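Local coordinates for protein metallocarboxypeptidase (Trypanosoma cruzi, PDB 3DWC) that probably removes single amino acids, with broad specificity but sparing proline, from the C-terminal ends of peptides as a metallocarboxypeptidase of the M32 family, at residues 179-184 with 491-496; 313-318 with 336-341; 353-358 with 497-502; 474-479 with 484-489. All blocks are in the same frame, centred on the assembly; numbering follows the deposited sequence.

How the contacts relate
Helix 490-501 ties most of these contacts together: contact 1 uses its first turns, contact 3 its last, and contact 4 the loop that leads into it. The centres of contacts 1 and 3 lie about 9 Å apart, and the two meet where His-495 NE2 reaches Glu-355 OE2 at 2.6 Å and where Leu-182, Leu-356 and Leu-496 pack together. Contact 4, its centre about 19 Å from that of contact 1, joins it through His-491 and Glu-485 and through a shared sulfate. Contact 2 stands apart, its centre about 15 Å from that of contact 3. None includes a ligand of the bound cobalt ion; the side chain of Glu-355 in contact 3 is about 13 Å from the metal.

Contact 1. Residues 179-184 with 491-496; sequences RSWLPE and HYRRHL. With SO4 (sulfate ion), chain V.
The indole of Trp-181 is covered on one face by Arg-493 of helix 490-501 and on the other by CB of its own neighbour Leu-182, while CD1 of Leu-496 sits at its edge, 4.1 Å from CH2. Arg-493 lies along the ring for most of its length. Its CG stands 3.5 Å from the centroid of the six-membered ring, almost on the normal, in a CH-pi contact, and CB approaches CZ2 to 3.3 Å. Further out, the guanidinium lies flat on the indole, centres 4.2 Å apart and planes 9° from parallel. The extended chain, CG anti to the backbone N (chi1 -179°), runs along the indole, the two side chains passing in opposite directions. Leu-182 CD1 meets Leu-496 CD1 more loosely, at 4.4 Å, between segments that run nearly parallel. The polar ends are held separately: Trp-181 NE1 donates to Asn-177 OD1, NE of Arg-493 pairs with Glu-497 OE1, and a water links Ser-180 OG to Arg-493 NH1, the latter bond weak. No direct hydrogen bond joins the segments; cohesion therefore comes from the CH-pi contact of the methylene and the stacked guanidinium, the latter probably kept flat by its salt bridge.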
# COMPACT_ATOMS: atom_id res chain seq x y z
N ARG B 179 5.51 -30.88 -30.29
CA ARG B 179 4.46 -31.23 -31.25
C ARG B 179 4.61 -32.65 -31.77
O ARG B 179 3.60 -33.24 -32.17
CB ARG B 179 4.43 -30.23 -32.45
CG ARG B 179 3.12 -30.23 -33.26
CD ARG B 179 3.16 -29.29 -34.53
NE ARG B 179 3.71 -28.01 -34.13
CZ ARG B 179 4.95 -27.60 -34.37
NH1 ARG B 179 5.35 -26.42 -33.90
NH2 ARG B 179 5.81 -28.34 -35.10
N SER B 180 5.84 -33.18 -31.80
CA SER B 180 6.11 -34.49 -32.34
C SER B 180 5.58 -35.63 -31.46
O SER B 180 5.36 -36.74 -31.96
CB SER B 180 7.62 -34.68 -32.61
OG SER B 180 8.37 -34.81 -31.40
N TRP B 181 5.40 -35.37 -30.15
CA TRP B 181 5.03 -36.43 -29.16
C TRP B 181 3.81 -36.16 -28.27
O TRP B 181 3.16 -37.14 -27.86
CB TRP B 181 6.24 -36.86 -28.29
CG TRP B 181 6.92 -35.76 -27.54
CD1 TRP B 181 8.04 -35.06 -27.92
CD2 TRP B 181 6.52 -35.20 -26.27
NE1 TRP B 181 8.35 -34.11 -26.97
CE2 TRP B 181 7.43 -34.17 -25.96
CE3 TRP B 181 5.49 -35.49 -25.37
CZ2 TRP B 181 7.32 -33.42 -24.81
CZ3 TRP B 181 5.38 -34.75 -24.23
CH2 TRP B 181 6.31 -33.73 -23.95
N LEU B 182 3.49 -34.88 -27.99
CA LEU B 182 2.54 -34.56 -26.93
C LEU B 182 1.09 -34.80 -27.31
O LEU B 182 0.38 -35.38 -26.50
CB LEU B 182 2.75 -33.14 -26.34
CG LEU B 182 1.85 -32.68 -25.18
CD1 LEU B 182 1.77 -33.76 -24.07
CD2 LEU B 182 2.37 -31.36 -24.61
N PRO B 183 0.65 -34.40 -28.53
CA PRO B 183 -0.72 -34.79 -28.96
C PRO B 183 -1.04 -36.30 -28.89
O PRO B 183 -2.13 -36.68 -28.41
CB PRO B 183 -0.79 -34.27 -30.39
CG PRO B 183 0.14 -33.07 -30.37
CD PRO B 183 1.30 -33.55 -29.54
N GLU B 184 -0.10 -37.16 -29.29
CA GLU B 184 -0.32 -38.60 -29.11
C GLU B 184 -0.18 -39.09 -27.65
O GLU B 184 -0.82 -40.07 -27.26
CB GLU B 184 0.57 -39.40 -30.05
CG GLU B 184 0.07 -39.36 -31.48
CD GLU B 184 -1.31 -40.03 -31.65
OE1 GLU B 184 -1.62 -40.98 -30.88
OE2 GLU B 184 -2.07 -39.61 -32.56
N HIS B 491 13.48 -33.65 -20.68
CA HIS B 491 13.10 -33.82 -19.28
C HIS B 491 11.60 -33.65 -19.01
O HIS B 491 11.01 -34.42 -18.25
CB HIS B 491 13.93 -32.88 -18.38
CG HIS B 491 15.40 -33.00 -18.58
ND1 HIS B 491 16.13 -34.07 -18.12
CD2 HIS B 491 16.28 -32.21 -19.25
CE1 HIS B 491 17.40 -33.92 -18.45
NE2 HIS B 491 17.51 -32.80 -19.15
N TYR B 492 10.97 -32.69 -19.70
CA TYR B 492 9.52 -32.42 -19.52
C TYR B 492 8.76 -33.60 -20.10
O TYR B 492 7.84 -34.09 -19.50
CB TYR B 492 9.19 -31.12 -20.27
CG TYR B 492 7.81 -30.53 -20.12
CD1 TYR B 492 7.10 -30.56 -18.91
CD2 TYR B 492 7.24 -29.85 -21.18
CE1 TYR B 492 5.86 -29.94 -18.79
CE2 TYR B 492 5.98 -29.25 -21.07
CZ TYR B 492 5.31 -29.30 -19.88
OH TYR B 492 4.08 -28.69 -19.81
N ARG B 493 9.17 -34.07 -21.28
CA ARG B 493 8.57 -35.26 -21.88
C ARG B 493 8.62 -36.49 -20.94
O ARG B 493 7.63 -37.17 -20.77
CB ARG B 493 9.30 -35.58 -23.21
CG ARG B 493 8.76 -36.79 -23.94
CD ARG B 493 9.55 -37.14 -25.23
NE ARG B 493 8.88 -38.24 -25.89
CZ ARG B 493 9.10 -38.68 -27.14
NH1 ARG B 493 10.02 -38.15 -27.93
NH2 ARG B 493 8.37 -39.68 -27.58
N ARG B 494 9.80 -36.80 -20.41
CA ARG B 494 9.96 -37.94 -19.50
C ARG B 494 9.17 -37.79 -18.23
O ARG B 494 8.65 -38.77 -17.72
CB ARG B 494 11.42 -38.13 -19.08
CG ARG B 494 12.10 -39.20 -19.77
CD ARG B 494 13.01 -38.70 -20.72
NE ARG B 494 14.16 -38.04 -20.13
CZ ARG B 494 15.31 -37.88 -20.77
NH1 ARG B 494 15.45 -38.39 -21.99
NH2 ARG B 494 16.32 -37.23 -20.20
N HIS B 495 9.12 -36.57 -17.69
CA HIS B 495 8.24 -36.24 -16.52
C HIS B 495 6.76 -36.52 -16.82
O HIS B 495 6.07 -37.18 -16.03
CB HIS B 495 8.36 -34.76 -16.16
CG HIS B 495 7.28 -34.28 -15.22
ND1 HIS B 495 7.23 -34.67 -13.89
CD2 HIS B 495 6.25 -33.42 -15.39
CE1 HIS B 495 6.19 -34.12 -13.31
NE2 HIS B 495 5.57 -33.36 -14.19
N LEU B 496 6.27 -36.00 -17.95
CA LEU B 496 4.87 -36.23 -18.32
C LEU B 496 4.53 -37.69 -18.60
O LEU B 496 3.50 -38.17 -18.18
CB LEU B 496 4.43 -35.29 -19.48
CG LEU B 496 4.42 -33.77 -19.20
CD1 LEU B 496 4.21 -32.99 -20.46
CD2 LEU B 496 3.39 -33.32 -18.10
S SO4 V . 18.05 -36.44 -23.52
O1 SO4 V . 18.98 -37.57 -23.49
O2 SO4 V . 18.43 -35.51 -24.59
O3 SO4 V . 16.72 -36.95 -23.87
O4 SO4 V . 18.03 -35.81 -22.18
O HOH W 1 9.21 -37.74 -31.03

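Contact 2. Residues 313-318 with 336-341; sequences AFMEFL and NMKRVI. With SO4 (sulfate ion), chain U.
Met-315 fills the tight part of this contact, pressing its bent side chain against the backbone of helix 334-341 where the two segments cross at 120°, their axes 9.1 Å apart at closest approach. CG lies 3.6 Å from Lys-338 CA and 3.7 Å from Lys-338 CB. Bent at chi2 (-51°), the chain turns its sulfur along the partner helix, with SD 4.0 Å from Met-337 CB and also 4.0 Å from Ile-341 CG1. The same sulfur is 3.8 Å from Met-337 O. Behind this apolar core Ile-341 continues onto Val-259 and Leu-263 of helix 259-276, and Leu-318 reaches Leu-262 of the same helix.

The outer side is looser. Lys-338 gives only the base of its side chain to the contact; beyond CG the chain runs extended away from Met-315, and its amino group makes a long, weak ion pair with Asp-503. The CB of Arg-339 points away from the contact, and its NH2 donates to Thr-199 O and, at 3.0 Å, to O4 of a sulfate that probably came from the crystallisation liquor. With no hydrogen bond between the segments, the junction depends on dispersion contacts of a flexible, polarisable thioether, and the charged groups are left to its periphery.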
# COMPACT_ATOMS: atom_id res chain seq x y z
N ALA B 313 4.10 -38.53 -3.86
CA ALA B 313 4.76 -38.35 -2.56
C ALA B 313 4.12 -37.25 -1.74
O ALA B 313 3.93 -37.39 -0.53
CB ALA B 313 6.30 -38.08 -2.75
N PHE B 314 3.84 -36.13 -2.37
CA PHE B 314 3.22 -35.02 -1.66
C PHE B 314 1.79 -35.35 -1.23
O PHE B 314 1.31 -34.83 -0.21
CB PHE B 314 3.26 -33.82 -2.56
CG PHE B 314 2.83 -32.55 -1.92
CD1 PHE B 314 3.66 -31.87 -1.11
CD2 PHE B 314 1.59 -32.03 -2.21
CE1 PHE B 314 3.30 -30.65 -0.58
CE2 PHE B 314 1.20 -30.82 -1.65
CZ PHE B 314 2.08 -30.14 -0.84
N MET B 315 1.09 -36.20 -1.98
CA MET B 315 -0.25 -36.62 -1.56
C MET B 315 -0.23 -37.31 -0.20
O MET B 315 -1.20 -37.26 0.56
CB MET B 315 -0.89 -37.52 -2.63
CG MET B 315 -1.15 -36.81 -3.98
SD MET B 315 -2.03 -35.22 -3.87
CE MET B 315 -0.71 -34.04 -3.96
N GLU B 316 0.87 -38.01 0.06
CA GLU B 316 1.06 -38.71 1.31
C GLU B 316 1.18 -37.77 2.48
O GLU B 316 0.63 -38.03 3.56
CB GLU B 316 2.30 -39.57 1.24
CG GLU B 316 2.22 -40.62 0.18
CD GLU B 316 3.38 -41.61 0.27
OE1 GLU B 316 3.84 -41.90 1.41
OE2 GLU B 316 3.84 -42.05 -0.82
N PHE B 317 1.92 -36.68 2.27
CA PHE B 317 1.92 -35.58 3.20
C PHE B 317 0.57 -34.78 3.27
O PHE B 317 0.11 -34.41 4.34
CB PHE B 317 3.05 -34.63 2.85
CG PHE B 317 3.29 -33.60 3.91
CD1 PHE B 317 3.98 -33.92 5.08
CD2 PHE B 317 2.84 -32.29 3.73
CE1 PHE B 317 4.20 -32.95 6.08
CE2 PHE B 317 3.07 -31.32 4.72
CZ PHE B 317 3.75 -31.66 5.89
N LEU B 318 -0.02 -34.50 2.12
CA LEU B 318 -1.21 -33.66 2.06
C LEU B 318 -2.46 -34.26 2.70
O LEU B 318 -3.18 -33.58 3.47
CB LEU B 318 -1.53 -33.32 0.59
CG LEU B 318 -2.80 -32.49 0.35
CD1 LEU B 318 -2.73 -31.16 1.08
CD2 LEU B 318 -3.06 -32.33 -1.15
N ASN B 336 -6.49 -41.49 -3.36
CA ASN B 336 -7.57 -40.77 -4.01
C ASN B 336 -7.20 -39.32 -4.35
O ASN B 336 -7.50 -38.85 -5.43
CB ASN B 336 -8.86 -40.78 -3.18
CG ASN B 336 -9.98 -40.10 -3.90
OD1 ASN B 336 -10.53 -40.68 -4.83
ND2 ASN B 336 -10.30 -38.85 -3.53
N MET B 337 -6.49 -38.62 -3.46
CA MET B 337 -6.13 -37.25 -3.79
C MET B 337 -5.18 -37.16 -4.96
O MET B 337 -5.21 -36.19 -5.71
CB MET B 337 -5.58 -36.50 -2.58
CG MET B 337 -6.66 -36.22 -1.53
SD MET B 337 -8.06 -35.28 -2.12
CE MET B 337 -7.17 -33.93 -2.87
N LYS B 338 -4.29 -38.12 -5.11
CA LYS B 338 -3.48 -38.18 -6.32
C LYS B 338 -4.35 -38.26 -7.58
O LYS B 338 -4.06 -37.64 -8.61
CB LYS B 338 -2.51 -39.36 -6.26
CG LYS B 338 -1.62 -39.46 -7.48
CD LYS B 338 -0.61 -40.59 -7.30
CE LYS B 338 -0.09 -41.10 -8.61
NZ LYS B 338 0.86 -42.27 -8.36
N ARG B 339 -5.43 -39.02 -7.51
CA ARG B 339 -6.31 -39.21 -8.67
C ARG B 339 -7.04 -37.94 -9.01
O ARG B 339 -7.20 -37.62 -10.18
CB ARG B 339 -7.27 -40.37 -8.44
CG ARG B 339 -6.72 -41.63 -9.00
CD ARG B 339 -6.54 -42.77 -8.05
NE ARG B 339 -7.65 -43.67 -8.01
CZ ARG B 339 -7.62 -44.98 -7.75
NH1 ARG B 339 -6.49 -45.65 -7.52
NH2 ARG B 339 -8.76 -45.63 -7.73
N VAL B 340 -7.47 -37.21 -7.98
CA VAL B 340 -8.09 -35.90 -8.13
C VAL B 340 -7.09 -34.87 -8.73
O VAL B 340 -7.35 -34.24 -9.73
CB VAL B 340 -8.64 -35.40 -6.75
CG1 VAL B 340 -9.10 -33.92 -6.83
CG2 VAL B 340 -9.74 -36.33 -6.23
N ILE B 341 -5.93 -34.72 -8.11
CA ILE B 341 -4.95 -33.70 -8.50
C ILE B 341 -4.28 -33.99 -9.87
O ILE B 341 -3.85 -33.03 -10.55
CB ILE B 341 -3.88 -33.50 -7.34
CG1 ILE B 341 -4.49 -32.98 -6.02
CG2 ILE B 341 -2.74 -32.56 -7.68
CD1 ILE B 341 -5.14 -31.73 -6.10
S SO4 U . -10.32 -48.75 -8.09
O1 SO4 U . -10.36 -49.39 -6.76
O2 SO4 U . -10.91 -49.63 -9.10
O3 SO4 U . -11.09 -47.51 -8.07
O4 SO4 U . -8.93 -48.49 -8.45

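Contact 3. Residues 353-358 with 497-502; sequences ADELCY and ERRYRD
Glu-355 and Tyr-500 cross at a slant, the carboxylate plane standing 88° from the phenol ring, and Tyr-500 OH donates to the anti lone pair of Glu-355 OE1 at 2.6 Å. Arg-499 comes in at about a right angle to the glutamate chain. Its NH2 donates to the syn lone pair of that same oxygen at 2.8 Å, nearly in the guanidinium plane, giving a salt bridge. OE1 is thus gripped twice, while OE2 turns to His-495. The glutamate chain is stretched out, CG trans to the backbone N, which carries the carboxylate across to the helix. Leu-356 runs past Tyr-500 in the opposite direction, with CD2 4.0 Å from CB of the tyrosine; Leu-356 CB lies over one face of the ring and CG of Arg-499 over the opposite face, toward the rim. A water joins Tyr-500 OH to the backbone N of Glu-355. Arg-499 is further held by Met-306 O and Gly-505 O, so the buried guanidinium also ties in the chain terminus. On the loop side, Asp-354 OD2 accepts from Cys-357 N at 3.0 Å, an Asx motif in the turn that leads into helix 358-374. The contact joins this loop to the C-terminal helix of the mostly helical M32 fold.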
# COMPACT_ATOMS: atom_id res chain seq x y z
N ALA B 353 -6.47 -25.63 -17.42
CA ALA B 353 -5.96 -26.85 -18.03
C ALA B 353 -5.09 -27.63 -17.06
O ALA B 353 -4.36 -27.04 -16.32
CB ALA B 353 -5.17 -26.52 -19.32
N ASP B 354 -5.15 -28.95 -17.11
CA ASP B 354 -4.34 -29.77 -16.22
C ASP B 354 -2.87 -29.82 -16.70
O ASP B 354 -2.54 -29.25 -17.74
CB ASP B 354 -4.96 -31.16 -16.09
CG ASP B 354 -5.08 -31.91 -17.43
OD1 ASP B 354 -6.21 -32.32 -17.75
OD2 ASP B 354 -4.06 -32.12 -18.16
N GLU B 355 -1.99 -30.49 -15.97
CA GLU B 355 -0.56 -30.39 -16.22
C GLU B 355 -0.23 -30.87 -17.64
O GLU B 355 0.70 -30.38 -18.28
CB GLU B 355 0.22 -31.18 -15.14
CG GLU B 355 1.72 -31.13 -15.29
CD GLU B 355 2.42 -31.94 -14.27
OE1 GLU B 355 1.77 -32.79 -13.64
OE2 GLU B 355 3.62 -31.71 -14.07
N LEU B 356 -0.95 -31.86 -18.12
CA LEU B 356 -0.63 -32.49 -19.40
C LEU B 356 -1.15 -31.69 -20.60
O LEU B 356 -0.45 -31.57 -21.62
CB LEU B 356 -1.14 -33.94 -19.41
CG LEU B 356 -0.74 -34.89 -20.55
CD1 LEU B 356 0.76 -35.20 -20.62
CD2 LEU B 356 -1.50 -36.21 -20.42
N CYS B 357 -2.35 -31.13 -20.48
CA CYS B 357 -3.01 -30.44 -21.59
C CYS B 357 -2.50 -29.05 -21.77
O CYS B 357 -2.47 -28.52 -22.88
CB CYS B 357 -4.51 -30.35 -21.34
SG CYS B 357 -5.32 -31.96 -21.44
N TYR B 358 -2.14 -28.44 -20.67
CA TYR B 358 -1.67 -27.07 -20.63
C TYR B 358 -0.66 -26.68 -21.75
O TYR B 358 -0.89 -25.72 -22.49
CB TYR B 358 -1.14 -26.75 -19.23
CG TYR B 358 -1.08 -25.29 -18.96
CD1 TYR B 358 -2.03 -24.67 -18.15
CD2 TYR B 358 -0.11 -24.50 -19.56
CE1 TYR B 358 -1.98 -23.32 -17.92
CE2 TYR B 358 -0.06 -23.16 -19.32
CZ TYR B 358 -0.99 -22.58 -18.51
OH TYR B 358 -0.91 -21.24 -18.30
N GLU B 497 5.37 -38.40 -19.35
CA GLU B 497 5.25 -39.85 -19.59
C GLU B 497 5.21 -40.70 -18.33
O GLU B 497 4.32 -41.56 -18.16
CB GLU B 497 6.42 -40.34 -20.47
CG GLU B 497 6.34 -39.87 -21.91
CD GLU B 497 7.59 -40.25 -22.72
OE1 GLU B 497 7.53 -40.13 -23.93
OE2 GLU B 497 8.63 -40.64 -22.16
N ARG B 498 6.16 -40.44 -17.43
CA ARG B 498 6.26 -41.16 -16.19
C ARG B 498 5.09 -40.94 -15.25
O ARG B 498 4.66 -41.88 -14.58
CB ARG B 498 7.56 -40.80 -15.44
CG ARG B 498 8.78 -41.37 -16.14
CD ARG B 498 10.12 -40.84 -15.62
NE ARG B 498 11.20 -41.31 -16.48
CZ ARG B 498 12.46 -40.83 -16.45
NH1 ARG B 498 12.81 -39.87 -15.63
NH2 ARG B 498 13.37 -41.32 -17.28
N ARG B 499 4.61 -39.71 -15.20
CA ARG B 499 3.55 -39.37 -14.31
C ARG B 499 2.21 -39.83 -14.89
O ARG B 499 1.46 -40.53 -14.21
CB ARG B 499 3.56 -37.89 -14.02
CG ARG B 499 2.32 -37.43 -13.26
CD ARG B 499 2.49 -36.03 -12.71
NE ARG B 499 3.47 -35.96 -11.63
CZ ARG B 499 3.84 -34.83 -11.04
NH1 ARG B 499 4.72 -34.85 -10.02
NH2 ARG B 499 3.31 -33.69 -11.43
N TYR B 500 1.91 -39.48 -16.16
CA TYR B 500 0.57 -39.74 -16.70
C TYR B 500 0.38 -41.06 -17.43
O TYR B 500 -0.70 -41.66 -17.40
CB TYR B 500 0.10 -38.54 -17.52
CG TYR B 500 -0.07 -37.33 -16.61
CD1 TYR B 500 -1.20 -37.20 -15.80
CD2 TYR B 500 0.93 -36.38 -16.49
CE1 TYR B 500 -1.33 -36.12 -14.96
CE2 TYR B 500 0.81 -35.29 -15.63
CZ TYR B 500 -0.31 -35.19 -14.85
OH TYR B 500 -0.47 -34.14 -13.98
N ARG B 501 1.42 -41.50 -18.11
CA ARG B 501 1.33 -42.68 -18.91
C ARG B 501 1.73 -43.90 -18.08
O ARG B 501 1.13 -44.97 -18.23
CB ARG B 501 2.21 -42.51 -20.14
CG ARG B 501 2.05 -43.61 -21.17
CD ARG B 501 3.28 -44.42 -21.26
NE ARG B 501 4.24 -43.88 -22.18
CZ ARG B 501 5.57 -43.86 -22.01
NH1 ARG B 501 6.17 -44.28 -20.90
NH2 ARG B 501 6.31 -43.37 -22.97
N ASP B 502 2.70 -43.76 -17.18
CA ASP B 502 3.13 -44.87 -16.32
C ASP B 502 2.65 -44.76 -14.86
O ASP B 502 2.95 -45.63 -14.04
CB ASP B 502 4.65 -44.94 -16.36
CG ASP B 502 5.18 -45.04 -17.77
OD1 ASP B 502 4.36 -45.43 -18.59
OD2 ASP B 502 6.36 -44.69 -18.09
O HOH W 2 -2.76 -32.31 -13.49

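Contact 4. Residues 474-479 with 484-489; sequences TTDELL and GETLNP. With SO4 (sulfate ion), chain S; SO4 (sulfate ion), chain V.
Asp-476 and Thr-486 bring their CA atoms within 5.2 Å as the chain leaves helix 475-483 at Gly-484, where phi is positive (99°), and runs back past the helix in an extended loop. Their side chains lie side by side and point the same way, with Asp-476 OD1 2.6 Å from Thr-486 OG1, although the angle is too poor for a hydrogen bond. A water bridges the segments: it donates to Asp-476 OD1 and accepts from Leu-487 N at 2.9 Å. On the buried side, Leu-479 runs alongside Leu-487, its CD1 3.8 Å from CB of the latter, and Leu-487 passes on to Met-428 and Val-429 of helix 421-441.

The arrangement is a helix-loop-helix connection between helix 475-483 and helix 490-501. At the N-cap position of the first helix, Thr-474 N donates to Glu-477 OE1, while the threonine side chain itself makes no capping bond. At the start of the second, Asn-488 OD1 caps Glu-490 N. ND2 of Asn-488 has two acceptors: Glu-485 OE1 at 3.1 Å, nearly straight at 169° but from above the carboxylate plane, and O2 of a sulfate at 3.2 Å. That sulfate is also bound by Arg-494. Glu-485, extended beyond CG, sends its OE2 to His-491; OE1 thus ties the loop to itself, and OE2 ties it to the following helix. Backbone groups of the loop meet helix 421-441 as well, with Gln-432 bonding Thr-486 O and Asn-488 N.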
# COMPACT_ATOMS: atom_id res chain seq x y z
N THR B 474 23.96 -15.35 -18.12
CA THR B 474 23.09 -15.66 -19.21
C THR B 474 22.18 -16.88 -18.89
O THR B 474 22.57 -17.75 -18.11
CB THR B 474 24.09 -15.98 -20.36
OG1 THR B 474 24.36 -14.76 -21.10
CG2 THR B 474 23.68 -17.13 -21.21
N THR B 475 20.99 -16.96 -19.47
CA THR B 475 20.13 -18.15 -19.24
C THR B 475 20.85 -19.45 -19.63
O THR B 475 20.79 -20.44 -18.91
CB THR B 475 18.78 -18.06 -19.97
OG1 THR B 475 18.13 -16.81 -19.67
CG2 THR B 475 17.83 -19.22 -19.57
N ASP B 476 21.50 -19.48 -20.80
CA ASP B 476 22.20 -20.69 -21.21
C ASP B 476 23.27 -21.06 -20.17
O ASP B 476 23.39 -22.22 -19.78
CB ASP B 476 22.83 -20.53 -22.61
CG ASP B 476 21.84 -20.82 -23.75
OD1 ASP B 476 20.71 -21.29 -23.49
OD2 ASP B 476 22.18 -20.56 -24.92
N GLU B 477 23.99 -20.05 -19.67
CA GLU B 477 25.12 -20.26 -18.74
C GLU B 477 24.55 -20.77 -17.42
O GLU B 477 25.08 -21.68 -16.79
CB GLU B 477 25.87 -18.92 -18.48
CG GLU B 477 26.92 -18.49 -19.54
CD GLU B 477 27.37 -16.99 -19.45
OE1 GLU B 477 26.73 -16.16 -18.73
OE2 GLU B 477 28.39 -16.65 -20.11
N LEU B 478 23.47 -20.14 -17.00
CA LEU B 478 22.82 -20.47 -15.73
C LEU B 478 22.34 -21.95 -15.68
O LEU B 478 22.68 -22.71 -14.73
CB LEU B 478 21.63 -19.50 -15.53
CG LEU B 478 20.79 -19.70 -14.28
CD1 LEU B 478 21.53 -19.28 -13.01
CD2 LEU B 478 19.47 -18.97 -14.41
N LEU B 479 21.57 -22.35 -16.70
CA LEU B 479 21.09 -23.74 -16.81
C LEU B 479 22.20 -24.78 -16.97
O LEU B 479 22.12 -25.89 -16.40
CB LEU B 479 20.05 -23.84 -17.92
CG LEU B 479 18.75 -23.10 -17.63
CD1 LEU B 479 17.69 -23.43 -18.67
CD2 LEU B 479 18.20 -23.44 -16.21
N GLY B 484 23.86 -28.96 -16.01
CA GLY B 484 24.76 -29.67 -16.90
C GLY B 484 24.54 -29.37 -18.37
O GLY B 484 25.35 -29.75 -19.18
N GLU B 485 23.44 -28.70 -18.71
CA GLU B 485 23.15 -28.42 -20.11
C GLU B 485 22.19 -27.24 -20.23
O GLU B 485 21.58 -26.80 -19.25
CB GLU B 485 22.53 -29.66 -20.79
CG GLU B 485 21.18 -30.04 -20.21
CD GLU B 485 20.59 -31.32 -20.77
OE1 GLU B 485 20.83 -31.66 -21.94
OE2 GLU B 485 19.84 -31.98 -20.03
N THR B 486 22.08 -26.75 -21.46
CA THR B 486 21.12 -25.72 -21.83
C THR B 486 19.65 -26.27 -21.77
O THR B 486 19.45 -27.45 -21.62
CB THR B 486 21.58 -25.18 -23.23
OG1 THR B 486 21.07 -23.86 -23.42
CG2 THR B 486 21.12 -26.03 -24.37
N LEU B 487 18.62 -25.44 -21.92
CA LEU B 487 17.23 -25.92 -21.81
C LEU B 487 16.96 -27.03 -22.81
O LEU B 487 17.22 -26.86 -23.99
CB LEU B 487 16.19 -24.78 -21.91
CG LEU B 487 14.69 -25.10 -21.68
CD1 LEU B 487 14.43 -25.81 -20.36
CD2 LEU B 487 13.96 -23.82 -21.75
N ASN B 488 16.51 -28.18 -22.28
CA ASN B 488 16.27 -29.39 -23.05
C ASN B 488 14.85 -29.93 -22.74
O ASN B 488 14.58 -30.36 -21.62
CB ASN B 488 17.31 -30.42 -22.64
CG ASN B 488 17.19 -31.74 -23.39
OD1 ASN B 488 16.19 -32.00 -24.03
ND2 ASN B 488 18.22 -32.60 -23.27
N PRO B 489 13.94 -29.92 -23.72
CA PRO B 489 12.58 -30.39 -23.43
C PRO B 489 12.41 -31.89 -23.16
O PRO B 489 11.31 -32.31 -22.83
CB PRO B 489 11.79 -29.98 -24.68
CG PRO B 489 12.74 -29.85 -25.71
CD PRO B 489 14.04 -29.43 -25.10
S SO4 S . 24.65 -27.58 -24.11
O1 SO4 S . 24.84 -26.43 -25.01
O2 SO4 S . 25.17 -27.31 -22.78
O3 SO4 S . 23.22 -27.91 -24.13
O4 SO4 S . 25.40 -28.74 -24.60
S SO4 V . 18.05 -36.44 -23.52
O1 SO4 V . 18.98 -37.57 -23.49
O2 SO4 V . 18.43 -35.51 -24.59
O3 SO4 V . 16.72 -36.95 -23.87
O4 SO4 V . 18.03 -35.81 -22.18
O HOH W 3 18.96 -22.60 -22.02